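Local coordinates for peptide ABC transporter, peptide-binding protein (Thermus thermophilus, PDB 2D5W) that binds oligopeptides and probably delivers them to an ABC transporter for uptake across the membrane, at residues K342-G347 with E419-F424. Residues are numbered along the deposited sequence; the frame is centred on the assembly and turned at random.
Sequences KAFFDG and ERTQQF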
ATOM      1  N   LYS A 342       1.016 -14.914  20.386  1.00 10.87           N
ATOM      2  CA  LYS A 342       1.677 -16.068  20.982  1.00 12.39           C
ATOM      3  C   LYS A 342       1.080 -17.352  20.405  1.00 11.58           C
ATOM      4  O   LYS A 342       1.798 -18.217  19.904  1.00 12.54           O
ATOM      5  CB  LYS A 342       1.497 -16.064  22.502  1.00 13.78           C
ATOM      6  CG  LYS A 342       2.062 -17.303  23.185  1.00 17.78           C
ATOM      7  CD  LYS A 342       1.845 -17.261  24.689  1.00 20.71           C
ATOM      8  CE  LYS A 342       2.324 -18.544  25.353  1.00 24.18           C
ATOM      9  NZ  LYS A 342       1.577 -19.736  24.863  1.00 27.89           N
ATOM     10  N   ALA A 343      -0.242 -17.466  20.465  1.00 11.39           N
ATOM     11  CA  ALA A 343      -0.923 -18.656  19.969  1.00 11.33           C
ATOM     12  C   ALA A 343      -0.841 -18.832  18.455  1.00 11.39           C
ATOM     13  O   ALA A 343      -0.612 -19.935  17.965  1.00 11.76           O
ATOM     14  CB  ALA A 343      -2.385 -18.628  20.401  1.00 13.15           C
ATOM     15  N   PHE A 344      -1.020 -17.740  17.720  1.00 10.32           N
ATOM     16  CA  PHE A 344      -1.016 -17.778  16.261  1.00 10.58           C
ATOM     17  C   PHE A 344       0.353 -17.803  15.591  1.00 10.21           C
ATOM     18  O   PHE A 344       0.534 -18.479  14.577  1.00 10.21           O
ATOM     19  CB  PHE A 344      -1.769 -16.561  15.705  1.00 10.44           C
ATOM     20  CG  PHE A 344      -3.272 -16.641  15.813  1.00  9.61           C
ATOM     21  CD1 PHE A 344      -3.894 -17.330  16.849  1.00 11.41           C
ATOM     22  CD2 PHE A 344      -4.068 -15.969  14.886  1.00 10.69           C
ATOM     23  CE1 PHE A 344      -5.291 -17.347  16.958  1.00 12.25           C
ATOM     24  CE2 PHE A 344      -5.459 -15.980  14.988  1.00 12.31           C
ATOM     25  CZ  PHE A 344      -6.071 -16.671  16.027  1.00 11.81           C
ATOM     26  N   PHE A 345       1.309 -17.066  16.148  1.00 10.27           N
ATOM     27  CA  PHE A 345       2.629 -16.949  15.532  1.00 10.83           C
ATOM     28  C   PHE A 345       3.811 -17.246  16.448  1.00 11.69           C
ATOM     29  O   PHE A 345       4.950 -16.958  16.079  1.00 11.43           O
ATOM     30  CB  PHE A 345       2.811 -15.522  14.997  1.00 10.80           C
ATOM     31  CG  PHE A 345       1.604 -14.969  14.277  1.00  9.60           C
ATOM     32  CD1 PHE A 345       0.987 -13.795  14.716  1.00 10.28           C
ATOM     33  CD2 PHE A 345       1.103 -15.598  13.141  1.00  9.98           C
ATOM     34  CE1 PHE A 345      -0.105 -13.259  14.030  1.00  9.94           C
ATOM     35  CE2 PHE A 345       0.013 -15.069  12.450  1.00  9.05           C
ATOM     36  CZ  PHE A 345      -0.591 -13.898  12.896  1.00  9.86           C
ATOM     37  N   ASP A 346       3.550 -17.812  17.622  1.00 12.12           N
ATOM     38  CA  ASP A 346       4.610 -18.085  18.591  1.00 13.19           C
ATOM     39  C   ASP A 346       5.363 -16.795  18.910  1.00 13.31           C
ATOM     40  O   ASP A 346       6.562 -16.812  19.199  1.00 14.68           O
ATOM     41  CB  ASP A 346       5.583 -19.146  18.068  1.00 14.95           C
ATOM     42  CG  ASP A 346       5.004 -20.545  18.128  1.00 16.88           C
ATOM     43  OD1 ASP A 346       4.372 -20.881  19.152  1.00 17.92           O
ATOM     44  OD2 ASP A 346       5.190 -21.310  17.158  1.00 20.35           O
ATOM     45  N   GLY A 347       4.639 -15.678  18.842  1.00 13.08           N
ATOM     46  CA  GLY A 347       5.206 -14.372  19.134  1.00 13.00           C
ATOM     47  C   GLY A 347       6.196 -13.819  18.127  1.00 13.17           C
ATOM     48  O   GLY A 347       6.749 -12.736  18.335  1.00 13.95           O
ATOM     49  N   GLU A 419      -9.945 -14.132   9.664  1.00  8.85           N
ATOM     50  CA  GLU A 419     -11.259 -14.634  10.037  1.00  8.58           C
ATOM     51  C   GLU A 419     -11.154 -15.241  11.440  1.00  8.71           C
ATOM     52  O   GLU A 419     -12.062 -15.090  12.260  1.00  9.95           O
ATOM     53  CB  GLU A 419     -11.741 -15.648   8.989  1.00 10.31           C
ATOM     54  CG  GLU A 419     -11.981 -14.970   7.632  1.00 12.28           C
ATOM     55  CD  GLU A 419     -12.278 -15.921   6.486  1.00 13.74           C
ATOM     56  OE1 GLU A 419     -11.660 -17.004   6.422  1.00 16.70           O
ATOM     57  OE2 GLU A 419     -13.115 -15.566   5.625  1.00 14.26           O
ATOM     58  N   ARG A 420     -10.034 -15.899  11.722  1.00  8.01           N
ATOM     59  CA  ARG A 420      -9.798 -16.483  13.039  1.00  9.03           C
ATOM     60  C   ARG A 420      -9.612 -15.364  14.069  1.00  9.02           C
ATOM     61  O   ARG A 420     -10.075 -15.464  15.209  1.00 10.04           O
ATOM     62  CB  ARG A 420      -8.552 -17.373  13.006  1.00  8.86           C
ATOM     63  CG  ARG A 420      -8.754 -18.702  12.272  1.00  9.00           C
ATOM     64  CD  ARG A 420      -7.418 -19.374  11.970  1.00 10.72           C
ATOM     65  NE  ARG A 420      -6.605 -19.510  13.173  1.00 10.94           N
ATOM     66  CZ  ARG A 420      -5.276 -19.514  13.187  1.00 10.99           C
ATOM     67  NH1 ARG A 420      -4.627 -19.638  14.337  1.00 12.30           N
ATOM     68  NH2 ARG A 420      -4.593 -19.386  12.058  1.00 12.85           N
ATOM     69  N   THR A 421      -8.935 -14.295  13.662  1.00  8.68           N
ATOM     70  CA  THR A 421      -8.699 -13.154  14.543  1.00  8.05           C
ATOM     71  C   THR A 421     -10.019 -12.522  14.980  1.00  8.89           C
ATOM     72  O   THR A 421     -10.212 -12.218  16.160  1.00  9.18           O
ATOM     73  CB  THR A 421      -7.829 -12.093  13.838  1.00  8.71           C
ATOM     74  OG1 THR A 421      -6.531 -12.644  13.591  1.00  9.21           O
ATOM     75  CG2 THR A 421      -7.682 -10.845  14.699  1.00  9.60           C
ATOM     76  N   GLN A 422     -10.932 -12.334  14.033  1.00  8.08           N
ATOM     77  CA  GLN A 422     -12.227 -11.745  14.353  1.00  8.49           C
ATOM     78  C   GLN A 422     -12.942 -12.572  15.415  1.00  9.90           C
ATOM     79  O   GLN A 422     -13.486 -12.020  16.370  1.00 10.91           O
ATOM     80  CB  GLN A 422     -13.100 -11.647  13.101  1.00  9.61           C
ATOM     81  CG  GLN A 422     -12.619 -10.631  12.077  1.00  9.10           C
ATOM     82  CD  GLN A 422     -13.503 -10.601  10.845  1.00  9.22           C
ATOM     83  OE1 GLN A 422     -13.787 -11.641  10.252  1.00 10.70           O
ATOM     84  NE2 GLN A 422     -13.944  -9.411  10.454  1.00 10.78           N
ATOM     85  N   GLN A 423     -12.935 -13.893  15.245  1.00  9.60           N
ATOM     86  CA  GLN A 423     -13.577 -14.818  16.181  1.00 10.84           C
ATOM     87  C   GLN A 423     -12.922 -14.777  17.554  1.00  9.74           C
ATOM     88  O   GLN A 423     -13.593 -14.808  18.590  1.00 10.74           O
ATOM     89  CB  GLN A 423     -13.484 -16.256  15.660  1.00 14.65           C
ATOM     90  CG  GLN A 423     -14.372 -16.580  14.487  1.00 16.55           C
ATOM     91  CD  GLN A 423     -14.226 -18.024  14.043  1.00 13.90           C
ATOM     92  OE1 GLN A 423     -15.039 -18.526  13.274  1.00 20.07           O
ATOM     93  NE2 GLN A 423     -13.172 -18.691  14.514  1.00 16.40           N
ATOM     94  N   PHE A 424     -11.597 -14.745  17.547  1.00  9.12           N
ATOM     95  CA  PHE A 424     -10.804 -14.715  18.765  1.00  9.59           C
ATOM     96  C   PHE A 424     -11.141 -13.464  19.582  1.00  9.43           C
ATOM     97  O   PHE A 424     -11.449 -13.546  20.774  1.00 11.55           O
ATOM     98  CB  PHE A 424      -9.323 -14.736  18.376  1.00 10.63           C
ATOM     99  CG  PHE A 424      -8.379 -14.818  19.536  1.00 10.85           C
ATOM    100  CD1 PHE A 424      -7.947 -16.052  20.014  1.00 13.74           C
ATOM    101  CD2 PHE A 424      -7.895 -13.661  20.137  1.00 11.89           C
ATOM    102  CE1 PHE A 424      -7.042 -16.129  21.072  1.00 14.82           C
ATOM    103  CE2 PHE A 424      -6.991 -13.728  21.196  1.00 13.47           C
ATOM    104  CZ  PHE A 424      -6.563 -14.964  21.664  1.00 14.07           C
TER
HETATM  105  O   HOH W   1      -1.944 -19.768  13.637  1.00 14.41           O
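Arg420 spreads its guanidinium flat over one face of the Phe344 ring, a cation-pi stack in which Arg420 CZ stands 4.0 Å from the Phe344 ring centroid. That line departs only 11° from the ring normal. The two planes differ by 28°. The bend at chi3 turns the end of the arginine over the ring and sets Arg420 NH1 above its centre, 3.5 Å from Phe344 CD1. Arg420 NH1 also donates to water 1 (2.8 Å), which lies at the guanidinium edge, in plane, and in turn donates to Phe344 O (2.9 Å); the water thus ties the cation to the backbone of the very residue it stacks on. Arg420 NH2 has a long, weak ion pair with Asp278. At the next position Thr421 OG1 approaches Phe344 CE2 obliquely at 3.8 Å, a van der Waals contact; the hydroxyl's polar partner is Val417 O, one turn earlier in its own helix. One turn beyond Arg420, Phe424 meets the same ring: the edge of Phe344 is directed at the face of Phe424, with ring centroids 5.7 Å apart and planes at 71°, a T-shaped pair. A leucine in place of Phe344 would probably leave the Arg420 guanidinium without its aromatic platform and the Phe424 face without its edge-on partner. Phe344 therefore packs helix 337-345 against helix 416-431 of this family 5 solute-binding protein through aromatic and cation-pi contacts, with one bridging water as the polar link; its pi cloud likely favours the arginine's positive charge on this partly exposed flank.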